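Local coordinates for extracellular solute-binding protein, family 1 (Bifidobacterium longum subsp. infantis, PDB 6FTH) that probably captures human milk oligosaccharides outside the cell as the solute-binding protein of an ABC transporter, at residues Ala54-Lys59 with Ala357-Ser362; Gly293-Trp298 with Ala302-Leu307; Phe341-His346 with Asp351-Leu356; Gln369-Phe374 with Val417-Asp422. All blocks are in the same frame, centred on the assembly; numbering follows the deposited sequence.

Interaction 1 (Ala54-Lys59 with Ala357-Ser362); sequences ADCDCK and ANLLYS
Leu359 turns its CG opposite its own carbonyl carbon (chi1 -67°) and then runs out extended (chi2 174°), which carries CD1 away from helix 350-360 to the last turn of helix 47-56. Asp55 has a similar first torsion; its CB faces the methyl while its carboxylate goes to Tyr365, and it is the backbone of Asp55 and Cys56 that receives the methyl. CD1 of Leu359 lies 3.8 Å from Asp55 O and as far from Cys56 N, so it rests on the peptide link between those two residues. The side-chain CB atoms close in less tightly: Asp55 CB is 4.0 Å and Cys56 CB 4.3 Å from Leu359 CD1. A single leucine branch thus makes a small, partly buried van der Waals contact between two helix ends.

Each helix end has its own closing bonds. Asp57, with positive phi, closes helix 47-56 in a Schellman motif, its N bonding to Ala54 O at 2.9 Å. At the end of the other helix, Leu359 O takes two donors, Ser362 N and Ser362 OG, the latter at 2.7 Å on a lone pair in the carbonyl plane. Cys56 and Cys58 are not disulfide-bonded: their SG atoms stand 3.6 Å apart.

Tyr365, which holds Asp55 through OD2, belongs to helix 363-371. Leu359 and Leu360 also rest on Leu52, one turn back in helix 47-56, while Ala357 packs on Phe341 of strand 339-343; helix 350-360 therefore lies between helix 47-56 and the edge strand of the sheet.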
loop_
_atom_site.group_PDB
_atom_site.type_symbol
_atom_site.label_atom_id
_atom_site.label_comp_id
_atom_site.label_asym_id
_atom_site.label_seq_id
_atom_site.Cartn_x
_atom_site.Cartn_y
_atom_site.Cartn_z
ATOM N N ALA A 54 -21.466 3.591 24.731
ATOM C CA ALA A 54 -22.805 3.964 25.177
ATOM C C ALA A 54 -23.837 3.665 24.100
ATOM O O ALA A 54 -24.897 3.082 24.371
ATOM C CB ALA A 54 -22.820 5.453 25.511
ATOM N N ASP A 55 -23.535 4.045 22.858
ATOM C CA ASP A 55 -24.480 3.855 21.763
ATOM C C ASP A 55 -24.709 2.389 21.472
ATOM O O ASP A 55 -25.766 2.018 20.963
ATOM C CB ASP A 55 -23.965 4.538 20.500
ATOM C CG ASP A 55 -24.119 6.038 20.544
ATOM O OD1 ASP A 55 -24.611 6.578 21.577
ATOM O OD2 ASP A 55 -23.758 6.682 19.538
ATOM N N CYS A 56 -23.730 1.549 21.764
ATOM C CA CYS A 56 -23.910 0.124 21.593
ATOM C C CYS A 56 -24.741 -0.493 22.710
ATOM O O CYS A 56 -25.236 -1.604 22.547
ATOM C CB CYS A 56 -22.544 -0.542 21.563
ATOM S SG CYS A 56 -22.465 -1.890 20.376
ATOM N N ASP A 57 -24.900 0.198 23.839
ATOM C CA ASP A 57 -25.606 -0.360 24.987
ATOM C C ASP A 57 -24.964 -1.674 25.420
ATOM O O ASP A 57 -25.645 -2.648 25.741
ATOM C CB ASP A 57 -27.092 -0.542 24.688
ATOM C CG ASP A 57 -27.954 -0.479 25.934
ATOM O OD1 ASP A 57 -27.457 -0.032 26.991
ATOM O OD2 ASP A 57 -29.131 -0.878 25.853
ATOM N N CYS A 58 -23.635 -1.714 25.403
ATOM C CA CYS A 58 -22.893 -2.901 25.793
ATOM C C CYS A 58 -21.680 -2.457 26.588
ATOM O O CYS A 58 -21.401 -1.266 26.726
ATOM C CB CYS A 58 -22.472 -3.737 24.572
ATOM S SG CYS A 58 -21.168 -2.989 23.586
ATOM N N LYS A 59 -20.970 -3.425 27.142
ATOM C CA LYS A 59 -19.702 -3.164 27.801
ATOM C C LYS A 59 -18.598 -3.661 26.885
ATOM O O LYS A 59 -18.585 -4.844 26.526
ATOM C CB LYS A 59 -19.636 -3.878 29.147
ATOM C CG LYS A 59 -18.283 -3.772 29.831
ATOM C CD LYS A 59 -17.957 -2.341 30.209
ATOM C CE LYS A 59 -16.501 -2.191 30.612
ATOM N NZ LYS A 59 -15.957 -3.469 31.151
ATOM N N ALA A 357 -20.258 -3.361 14.945
ATOM C CA ALA A 357 -19.807 -3.210 13.563
ATOM C C ALA A 357 -20.633 -2.161 12.835
ATOM O O ALA A 357 -20.097 -1.284 12.144
ATOM C CB ALA A 357 -19.924 -4.543 12.826
ATOM N N ASN A 358 -21.949 -2.260 12.950
ATOM C CA ASN A 358 -22.796 -1.330 12.231
ATOM C C ASN A 358 -22.471 0.102 12.627
ATOM O O ASN A 358 -22.431 0.993 11.776
ATOM C CB ASN A 358 -24.268 -1.647 12.497
ATOM C CG ASN A 358 -25.170 -0.858 11.606
ATOM O OD1 ASN A 358 -24.997 -0.860 10.389
ATOM N ND2 ASN A 358 -26.091 -0.096 12.204
ATOM N N LEU A 359 -22.229 0.334 13.920
ATOM C CA LEU A 359 -21.946 1.684 14.394
ATOM C C LEU A 359 -20.561 2.162 13.955
ATOM O O LEU A 359 -20.399 3.327 13.561
ATOM C CB LEU A 359 -22.098 1.753 15.910
ATOM C CG LEU A 359 -23.531 1.559 16.420
ATOM C CD1 LEU A 359 -23.541 1.505 17.931
ATOM C CD2 LEU A 359 -24.435 2.696 15.920
ATOM N N LEU A 360 -19.549 1.275 14.004
ATOM C CA LEU A 360 -18.223 1.628 13.504
ATOM C C LEU A 360 -18.285 2.151 12.082
ATOM O O LEU A 360 -17.568 3.098 11.737
ATOM C CB LEU A 360 -17.264 0.431 13.569
ATOM C CG LEU A 360 -16.752 0.080 14.972
ATOM C CD1 LEU A 360 -16.112 -1.297 14.947
ATOM C CD2 LEU A 360 -15.770 1.099 15.512
ATOM N N TYR A 361 -19.146 1.543 11.257
ATOM C CA TYR A 361 -19.280 1.868 9.841
ATOM C C TYR A 361 -20.303 2.966 9.570
ATOM O O TYR A 361 -20.539 3.319 8.405
ATOM C CB TYR A 361 -19.553 0.579 9.040
ATOM C CG TYR A 361 -18.265 -0.227 8.885
ATOM C CD1 TYR A 361 -17.737 -0.956 9.945
ATOM C CD2 TYR A 361 -17.538 -0.188 7.707
ATOM C CE1 TYR A 361 -16.533 -1.636 9.832
ATOM C CE2 TYR A 361 -16.330 -0.879 7.581
ATOM C CZ TYR A 361 -15.841 -1.595 8.639
ATOM O OH TYR A 361 -14.641 -2.269 8.545
ATOM N N SER A 362 -20.886 3.546 10.619
ATOM C CA SER A 362 -21.686 4.738 10.414
ATOM C C SER A 362 -20.766 5.923 10.173
ATOM O O SER A 362 -19.604 5.926 10.576
ATOM C CB SER A 362 -22.552 5.024 11.652
ATOM O OG SER A 362 -21.781 5.508 12.733
#

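Interaction 2 (Gly293-Trp298 with Ala302-Leu307); sequences GVSFGW and ASFGTL
Ser295 and Phe304 make the close contact of a strand-turn-helix unit, in which strand 292-297 of a mixed sheet passes through a very short connection into helix 300-304 and the helix folds back over the strand. Ser295 OG sits in the cleft between its own backbone N and carbonyl carbon (chi1 68°), pointing at the helix, and comes within 3.4 Å of Phe304 CZ, meeting the ring obliquely. The ring is also held by Ser303 CB over one face, by stacking with Tyr311, and by Gln283 of helix 276-284, which touches Ser295 as well.

The water-filled side begins at Ser295 OG itself and runs along to Trp298 N, with Ser303 OG between two waters. Gly297, having no side chain, allows Ser303 OG to stand 3.8 Å from its CA, and the waters bond the hydroxyl in place of direct links to the strand. Farther out, Trp298 meets the exposed Ala302 only lightly. A chi1 of 172° sets the indole beside the carbonyl carbon, with CD1 4.2 Å from Ala302 CB, and NE1 bonds to Asp424.

The water bridges tie the strand to the helix. One water accepts from Trp298 N and also bonds Ser303 OG. The other bonds Ser295 OG, donates to Phe296 O at 2.8 Å, and bonds Ser303 OG at 2.7 Å.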
loop_
_atom_site.group_PDB
_atom_site.type_symbol
_atom_site.label_atom_id
_atom_site.label_comp_id
_atom_site.label_asym_id
_atom_site.label_seq_id
_atom_site.Cartn_x
_atom_site.Cartn_y
_atom_site.Cartn_z
ATOM N N GLY A 293 18.082 13.971 -6.803
ATOM C CA GLY A 293 17.437 14.429 -8.013
ATOM C C GLY A 293 16.121 13.715 -8.299
ATOM O O GLY A 293 15.115 14.370 -8.607
ATOM N N VAL A 294 16.125 12.387 -8.158
ATOM C CA VAL A 294 14.993 11.532 -8.524
ATOM C C VAL A 294 14.828 10.458 -7.451
ATOM O O VAL A 294 15.807 9.840 -7.027
ATOM C CB VAL A 294 15.218 10.883 -9.909
ATOM C CG1 VAL A 294 14.132 9.818 -10.187
ATOM C CG2 VAL A 294 15.246 11.934 -11.015
ATOM N N SER A 295 13.593 10.222 -7.022
ATOM C CA SER A 295 13.321 9.146 -6.076
ATOM C C SER A 295 11.867 8.715 -6.215
ATOM O O SER A 295 11.052 9.400 -6.836
ATOM C CB SER A 295 13.646 9.537 -4.632
ATOM O OG SER A 295 12.754 10.523 -4.179
ATOM N N PHE A 296 11.552 7.561 -5.636
ATOM C CA PHE A 296 10.178 7.074 -5.591
ATOM C C PHE A 296 9.604 7.271 -4.200
ATOM O O PHE A 296 10.313 7.107 -3.200
ATOM C CB PHE A 296 10.113 5.594 -5.982
ATOM C CG PHE A 296 10.584 5.307 -7.375
ATOM C CD1 PHE A 296 9.811 5.640 -8.468
ATOM C CD2 PHE A 296 11.797 4.679 -7.596
ATOM C CE1 PHE A 296 10.258 5.360 -9.755
ATOM C CE2 PHE A 296 12.249 4.398 -8.864
ATOM C CZ PHE A 296 11.483 4.715 -9.946
ATOM N N GLY A 297 8.324 7.611 -4.123
ATOM C CA GLY A 297 7.734 7.822 -2.818
ATOM C C GLY A 297 6.240 8.037 -2.872
ATOM O O GLY A 297 5.591 7.825 -3.902
ATOM N N TRP A 298 5.701 8.475 -1.728
ATOM C CA TRP A 298 4.270 8.638 -1.466
ATOM C C TRP A 298 3.775 10.035 -1.807
ATOM O O TRP A 298 2.774 10.183 -2.515
ATOM C CB TRP A 298 4.038 8.373 0.030
ATOM C CG TRP A 298 2.676 8.664 0.564
ATOM C CD1 TRP A 298 2.280 9.802 1.218
ATOM C CD2 TRP A 298 1.539 7.805 0.535
ATOM N NE1 TRP A 298 0.954 9.702 1.587
ATOM C CE2 TRP A 298 0.479 8.484 1.174
ATOM C CE3 TRP A 298 1.309 6.528 0.023
ATOM C CZ2 TRP A 298 -0.779 7.917 1.348
ATOM C CZ3 TRP A 298 0.042 5.972 0.190
ATOM C CH2 TRP A 298 -0.977 6.668 0.832
ATOM N N ALA A 302 6.028 13.894 2.297
ATOM C CA ALA A 302 6.561 12.765 3.043
ATOM C C ALA A 302 8.006 12.483 2.654
ATOM O O ALA A 302 8.819 12.106 3.503
ATOM C CB ALA A 302 5.713 11.517 2.800
ATOM N N SER A 303 8.338 12.633 1.367
ATOM C CA SER A 303 9.688 12.326 0.895
ATOM C C SER A 303 10.695 13.427 1.233
ATOM O O SER A 303 11.865 13.133 1.512
ATOM C CB SER A 303 9.672 12.111 -0.618
ATOM O OG SER A 303 9.196 10.804 -0.916
ATOM N N PHE A 304 10.278 14.687 1.176
ATOM C CA PHE A 304 11.219 15.803 1.141
ATOM C C PHE A 304 10.987 16.879 2.193
ATOM O O PHE A 304 11.829 17.783 2.301
ATOM C CB PHE A 304 11.209 16.458 -0.248
ATOM C CG PHE A 304 11.448 15.480 -1.377
ATOM C CD1 PHE A 304 12.676 14.856 -1.530
ATOM C CD2 PHE A 304 10.432 15.189 -2.264
ATOM C CE1 PHE A 304 12.876 13.948 -2.569
ATOM C CE2 PHE A 304 10.623 14.283 -3.288
ATOM C CZ PHE A 304 11.834 13.673 -3.444
ATOM N N GLY A 305 9.886 16.841 2.932
ATOM C CA GLY A 305 9.698 17.809 4.003
ATOM C C GLY A 305 9.750 19.237 3.497
ATOM O O GLY A 305 9.125 19.597 2.496
ATOM N N THR A 306 10.516 20.085 4.197
ATOM C CA THR A 306 10.551 21.491 3.813
ATOM C C THR A 306 11.203 21.729 2.458
ATOM O O THR A 306 11.121 22.846 1.944
ATOM C CB THR A 306 11.250 22.320 4.892
ATOM O OG1 THR A 306 12.514 21.732 5.212
ATOM C CG2 THR A 306 10.406 22.344 6.177
ATOM N N LEU A 307 11.821 20.717 1.853
ATOM C CA LEU A 307 12.346 20.838 0.499
ATOM C C LEU A 307 11.307 20.523 -0.569
ATOM O O LEU A 307 11.630 20.560 -1.761
ATOM C CB LEU A 307 13.550 19.910 0.322
ATOM C CG LEU A 307 14.806 20.243 1.145
ATOM C CD1 LEU A 307 15.798 19.084 1.122
ATOM C CD2 LEU A 307 15.464 21.511 0.641
HETATM O O HOH W 1 11.262 9.426 -2.019
HETATM O O HOH W 2 7.349 9.301 0.473
#

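Interaction 3 (Phe341-His346 with Asp351-Leu356); sequences FSLSSH and DAALKL
Leu343 and Ala353 form the tightest point where strand 339-343, at the edge of a four-stranded mixed sheet, is covered by the helix that follows it. This is a beta-alpha unit, consistent with the two-lobed type 2 periplasmic-binding-protein fold of ABC-transporter solute-binding proteins: segments 341-343 and 351-356 run nearly antiparallel, 172° between their directions, with axes 10.0 Å apart at closest approach.

Apolar packing does most of the work. Leu343 points its side chain at the helix with CG anti to the backbone N (chi1 177°), and its two methyls divide the helix surface between them. CD1 presses on Ala353 CB at 3.5 Å, closer than usual for two methyl carbons, where the small alanine lets helix and strand come together. CD2 turns to Leu354 CD2, 4.0 Å away, and these two leucine side chains cross at about a right angle. Ala353 also touches Val86 of the neighbouring strand 86-88, so the alanine is packed against two strands.

The aromatic contact is of another kind. Phe341 likewise projects toward the helix, and its CZ reaches 3.7 Å from Ala353 O, the carbonyl standing oblique to the ring; the phenyl group also packs on Val86, Leu88 and Ala357, so it is enclosed by the sheet and the helix together.

Side-chain bonds also brace the exit of the strand. Lys350 NZ bonds to Ser345 O, and Ser344 makes an ST turn, its OG accepting from His346 N at 3.0 Å with an N-H...O angle of 154°.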
loop_
_atom_site.group_PDB
_atom_site.type_symbol
_atom_site.label_atom_id
_atom_site.label_comp_id
_atom_site.label_asym_id
_atom_site.label_seq_id
_atom_site.Cartn_x
_atom_site.Cartn_y
_atom_site.Cartn_z
ATOM N N PHE A 341 -12.356 -6.041 10.485
ATOM C CA PHE A 341 -13.317 -6.498 11.488
ATOM C C PHE A 341 -13.571 -7.982 11.325
ATOM O O PHE A 341 -14.005 -8.421 10.252
ATOM C CB PHE A 341 -14.656 -5.756 11.330
ATOM C CG PHE A 341 -15.670 -6.068 12.412
ATOM C CD1 PHE A 341 -16.414 -7.244 12.381
ATOM C CD2 PHE A 341 -15.886 -5.177 13.454
ATOM C CE1 PHE A 341 -17.346 -7.529 13.375
ATOM C CE2 PHE A 341 -16.812 -5.463 14.459
ATOM C CZ PHE A 341 -17.525 -6.650 14.422
ATOM N N SER A 342 -13.335 -8.769 12.371
ATOM C CA SER A 342 -13.711 -10.174 12.353
ATOM C C SER A 342 -14.355 -10.530 13.685
ATOM O O SER A 342 -13.956 -10.006 14.726
ATOM C CB SER A 342 -12.505 -11.096 12.105
ATOM O OG SER A 342 -11.973 -10.956 10.789
ATOM N N LEU A 343 -15.367 -11.387 13.625
ATOM C CA LEU A 343 -16.178 -11.787 14.773
ATOM C C LEU A 343 -15.909 -13.254 15.068
ATOM O O LEU A 343 -15.988 -14.090 14.168
ATOM C CB LEU A 343 -17.663 -11.618 14.443
ATOM C CG LEU A 343 -18.730 -12.036 15.461
ATOM C CD1 LEU A 343 -18.553 -11.326 16.792
ATOM C CD2 LEU A 343 -20.118 -11.766 14.898
ATOM N N SER A 344 -15.615 -13.568 16.322
ATOM C CA SER A 344 -15.421 -14.958 16.707
ATOM C C SER A 344 -16.718 -15.734 16.529
ATOM O O SER A 344 -17.796 -15.272 16.911
ATOM C CB SER A 344 -15.006 -15.044 18.177
ATOM O OG SER A 344 -15.086 -16.387 18.622
ATOM N N SER A 345 -16.605 -16.936 15.960
ATOM C CA SER A 345 -17.771 -17.795 15.821
ATOM C C SER A 345 -18.319 -18.217 17.172
ATOM O O SER A 345 -19.460 -18.683 17.247
ATOM C CB SER A 345 -17.398 -19.040 15.027
ATOM O OG SER A 345 -16.389 -19.747 15.713
ATOM N N HIS A 346 -17.541 -18.055 18.241
ATOM C CA HIS A 346 -17.985 -18.436 19.571
ATOM C C HIS A 346 -18.198 -17.229 20.478
ATOM O O HIS A 346 -18.324 -17.384 21.695
ATOM C CB HIS A 346 -17.005 -19.456 20.149
ATOM C CG HIS A 346 -16.766 -20.608 19.218
ATOM N ND1 HIS A 346 -15.516 -20.947 18.745
ATOM C CD2 HIS A 346 -17.637 -21.452 18.615
ATOM C CE1 HIS A 346 -15.625 -21.978 17.922
ATOM N NE2 HIS A 346 -16.902 -22.301 17.825
ATOM N N ASP A 351 -25.152 -10.374 18.603
ATOM C CA ASP A 351 -25.991 -9.237 18.229
ATOM C C ASP A 351 -25.354 -7.927 18.655
ATOM O O ASP A 351 -25.338 -6.954 17.893
ATOM C CB ASP A 351 -27.375 -9.372 18.862
ATOM C CG ASP A 351 -28.183 -10.501 18.255
ATOM O OD1 ASP A 351 -28.088 -10.707 17.027
ATOM O OD2 ASP A 351 -28.909 -11.191 19.004
ATOM N N ALA A 352 -24.823 -7.881 19.876
ATOM C CA ALA A 352 -24.122 -6.689 20.327
ATOM C C ALA A 352 -22.890 -6.424 19.466
ATOM O O ALA A 352 -22.589 -5.273 19.138
ATOM C CB ALA A 352 -23.715 -6.844 21.789
ATOM N N ALA A 353 -22.169 -7.485 19.091
ATOM C CA ALA A 353 -20.969 -7.311 18.275
ATOM C C ALA A 353 -21.309 -6.806 16.873
ATOM O O ALA A 353 -20.576 -5.976 16.311
ATOM C CB ALA A 353 -20.197 -8.626 18.201
ATOM N N LEU A 354 -22.393 -7.316 16.286
ATOM C CA LEU A 354 -22.849 -6.853 14.978
ATOM C C LEU A 354 -23.379 -5.427 15.046
ATOM O O LEU A 354 -23.193 -4.646 14.108
ATOM C CB LEU A 354 -23.898 -7.819 14.443
ATOM C CG LEU A 354 -23.369 -9.220 14.088
ATOM C CD1 LEU A 354 -24.523 -10.212 13.834
ATOM C CD2 LEU A 354 -22.418 -9.165 12.863
ATOM N N LYS A 355 -24.021 -5.056 16.157
ATOM C CA LYS A 355 -24.412 -3.665 16.339
ATOM C C LYS A 355 -23.182 -2.771 16.424
ATOM O O LYS A 355 -23.162 -1.668 15.861
ATOM C CB LYS A 355 -25.270 -3.519 17.596
ATOM C CG LYS A 355 -25.523 -2.067 17.942
ATOM C CD LYS A 355 -26.829 -1.839 18.692
ATOM C CE LYS A 355 -26.831 -2.498 20.018
ATOM N NZ LYS A 355 -27.883 -1.867 20.911
ATOM N N LEU A 356 -22.139 -3.242 17.112
ATOM C CA LEU A 356 -20.875 -2.507 17.163
ATOM C C LEU A 356 -20.272 -2.309 15.767
ATOM O O LEU A 356 -19.799 -1.211 15.432
ATOM C CB LEU A 356 -19.888 -3.238 18.078
ATOM C CG LEU A 356 -18.471 -2.686 18.171
ATOM C CD1 LEU A 356 -18.495 -1.290 18.779
ATOM C CD2 LEU A 356 -17.592 -3.607 19.007
#

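Interaction 4 (Gln369-Phe374 with Val417-Asp422); sequences QFLGSF and VTIKGD
Phe370 sets the edge of its ring against the carboxylate of Asp422, at the point where strand 418-420 turns into helix 423-432 and Asp422 serves as that helix's N-cap. The phenylalanine CG is anti to the backbone N (chi1 -176°), which swings the ring out of helix 363-371 toward the turn. CE2 and CZ then lie 3.6 and 3.7 Å from Asp422 OD2, near the ring plane, and the planes of ring and carboxylate are 77° apart. The rim hydrogens of a phenyl ring carry a slight positive charge, so this approach is probably mildly favourable for the acid.

The carboxylate is fixed by other partners: OD1 accepts from Gly425 N in the first turn of the helix, and OD2 bonds to the hydroxyl of Tyr148, which also touches Phe370. Phe409 meets the same ring with planes at about 40°.

Next to this polar corner lies a purely apolar one. Leu371 and Ile419 reach toward each other tip to tip, joining the end of helix 363-371 to the edge strand of a three-stranded sheet. Val388, on the adjoining strand 385-388, touches Leu371 as well. After the leucine the helix stops at Gly372, whose positive phi turns the chain away. Leu371 CD1 meets both methyl ends of Ile419, 3.8 Å from CG2 and 3.9 Å from CD1.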
loop_
_atom_site.group_PDB
_atom_site.type_symbol
_atom_site.label_atom_id
_atom_site.label_comp_id
_atom_site.label_asym_id
_atom_site.label_seq_id
_atom_site.Cartn_x
_atom_site.Cartn_y
_atom_site.Cartn_z
ATOM N N GLN A 369 -13.183 7.817 14.070
ATOM C CA GLN A 369 -12.011 6.942 14.117
ATOM C C GLN A 369 -10.886 7.497 13.267
ATOM O O GLN A 369 -9.711 7.432 13.632
ATOM C CB GLN A 369 -12.336 5.550 13.604
ATOM C CG GLN A 369 -13.236 4.701 14.414
ATOM C CD GLN A 369 -13.515 3.433 13.664
ATOM O OE1 GLN A 369 -12.642 2.562 13.564
ATOM N NE2 GLN A 369 -14.679 3.353 13.030
ATOM N N PHE A 370 -11.219 7.973 12.078
ATOM C CA PHE A 370 -10.201 8.338 11.105
ATOM C C PHE A 370 -9.513 9.644 11.503
ATOM O O PHE A 370 -8.297 9.770 11.364
ATOM C CB PHE A 370 -10.861 8.417 9.714
ATOM C CG PHE A 370 -9.911 8.697 8.578
ATOM C CD1 PHE A 370 -8.846 7.854 8.297
ATOM C CD2 PHE A 370 -10.120 9.789 7.752
ATOM C CE1 PHE A 370 -7.972 8.130 7.252
ATOM C CE2 PHE A 370 -9.262 10.064 6.693
ATOM C CZ PHE A 370 -8.191 9.238 6.449
ATOM N N LEU A 371 -10.289 10.615 12.007
ATOM C CA LEU A 371 -9.810 11.966 12.295
ATOM C C LEU A 371 -9.832 12.331 13.773
ATOM O O LEU A 371 -9.446 13.456 14.119
ATOM C CB LEU A 371 -10.672 12.985 11.529
ATOM C CG LEU A 371 -10.701 12.783 10.009
ATOM C CD1 LEU A 371 -11.676 13.750 9.337
ATOM C CD2 LEU A 371 -9.318 12.923 9.423
ATOM N N GLY A 372 -10.290 11.444 14.637
ATOM C CA GLY A 372 -10.421 11.720 16.058
ATOM C C GLY A 372 -11.795 12.266 16.421
ATOM O O GLY A 372 -12.628 12.589 15.573
ATOM N N SER A 373 -12.022 12.384 17.726
ATOM C CA SER A 373 -13.332 12.770 18.237
ATOM C C SER A 373 -13.733 14.163 17.760
ATOM O O SER A 373 -12.902 15.067 17.637
ATOM C CB SER A 373 -13.282 12.771 19.764
ATOM O OG SER A 373 -12.877 11.507 20.272
ATOM N N PHE A 374 -15.032 14.327 17.491
ATOM C CA PHE A 374 -15.585 15.645 17.193
ATOM C C PHE A 374 -15.268 16.612 18.329
ATOM O O PHE A 374 -15.370 16.269 19.512
ATOM C CB PHE A 374 -17.103 15.536 17.018
ATOM C CG PHE A 374 -17.530 14.768 15.786
ATOM C CD1 PHE A 374 -16.887 14.941 14.576
ATOM C CD2 PHE A 374 -18.575 13.870 15.863
ATOM C CE1 PHE A 374 -17.296 14.237 13.461
ATOM C CE2 PHE A 374 -18.989 13.163 14.769
ATOM C CZ PHE A 374 -18.352 13.338 13.562
ATOM N N VAL A 417 -19.100 12.508 1.638
ATOM C CA VAL A 417 -18.462 13.244 2.723
ATOM C C VAL A 417 -17.305 14.043 2.158
ATOM O O VAL A 417 -16.532 13.538 1.334
ATOM C CB VAL A 417 -17.957 12.251 3.787
ATOM C CG1 VAL A 417 -16.945 12.917 4.765
ATOM C CG2 VAL A 417 -19.138 11.663 4.529
ATOM N N THR A 418 -17.184 15.296 2.594
ATOM C CA THR A 418 -16.062 16.160 2.257
ATOM C C THR A 418 -15.289 16.463 3.529
ATOM O O THR A 418 -15.891 16.793 4.558
ATOM C CB THR A 418 -16.539 17.466 1.632
ATOM O OG1 THR A 418 -17.155 17.162 0.370
ATOM C CG2 THR A 418 -15.355 18.411 1.408
ATOM N N ILE A 419 -13.971 16.335 3.451
ATOM C CA ILE A 419 -13.088 16.637 4.569
ATOM C C ILE A 419 -12.153 17.730 4.118
ATOM O O ILE A 419 -11.478 17.595 3.090
ATOM C CB ILE A 419 -12.278 15.410 5.005
ATOM C CG1 ILE A 419 -13.224 14.287 5.453
ATOM C CG2 ILE A 419 -11.299 15.801 6.131
ATOM C CD1 ILE A 419 -12.545 12.928 5.659
ATOM N N LYS A 420 -12.109 18.805 4.889
ATOM C CA LYS A 420 -11.126 19.846 4.710
ATOM C C LYS A 420 -10.044 19.655 5.762
ATOM O O LYS A 420 -10.351 19.511 6.951
ATOM C CB LYS A 420 -11.783 21.210 4.862
ATOM C CG LYS A 420 -10.818 22.360 4.850
ATOM C CD LYS A 420 -11.628 23.641 5.010
ATOM C CE LYS A 420 -10.831 24.891 5.197
ATOM N NZ LYS A 420 -11.847 25.992 5.411
ATOM N N GLY A 421 -8.799 19.600 5.322
ATOM C CA GLY A 421 -7.678 19.522 6.229
ATOM C C GLY A 421 -7.117 18.147 6.507
ATOM O O GLY A 421 -6.384 17.987 7.491
ATOM N N ASP A 422 -7.458 17.138 5.708
ATOM C CA ASP A 422 -6.757 15.852 5.738
ATOM C C ASP A 422 -5.575 16.058 4.817
ATOM O O ASP A 422 -5.641 15.819 3.606
ATOM C CB ASP A 422 -7.622 14.696 5.259
ATOM C CG ASP A 422 -6.840 13.424 5.115
ATOM O OD1 ASP A 422 -5.655 13.382 5.522
ATOM O OD2 ASP A 422 -7.428 12.424 4.629
#

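How the interactions relate
From the N terminus, helix 47-56 meets its partner only some 300 residues on: interaction 1 closes that long loop with the end of helix 350-360. Interactions 2 and 3 both fall within it, one after the other, each a short local closure of a strand with the helix that follows. Interaction 4 opens later, in the next helix, 363-371, and reaches forward to strand 418-420. Interactions 1 and 3 share helix 350-360 and touch, tying its two sides to helix 47-56 and to the sheet; Gln369 brings interaction 4 against interaction 1. Interaction 2 stands apart on another sheet, its centre about 40 Å from that of interaction 1.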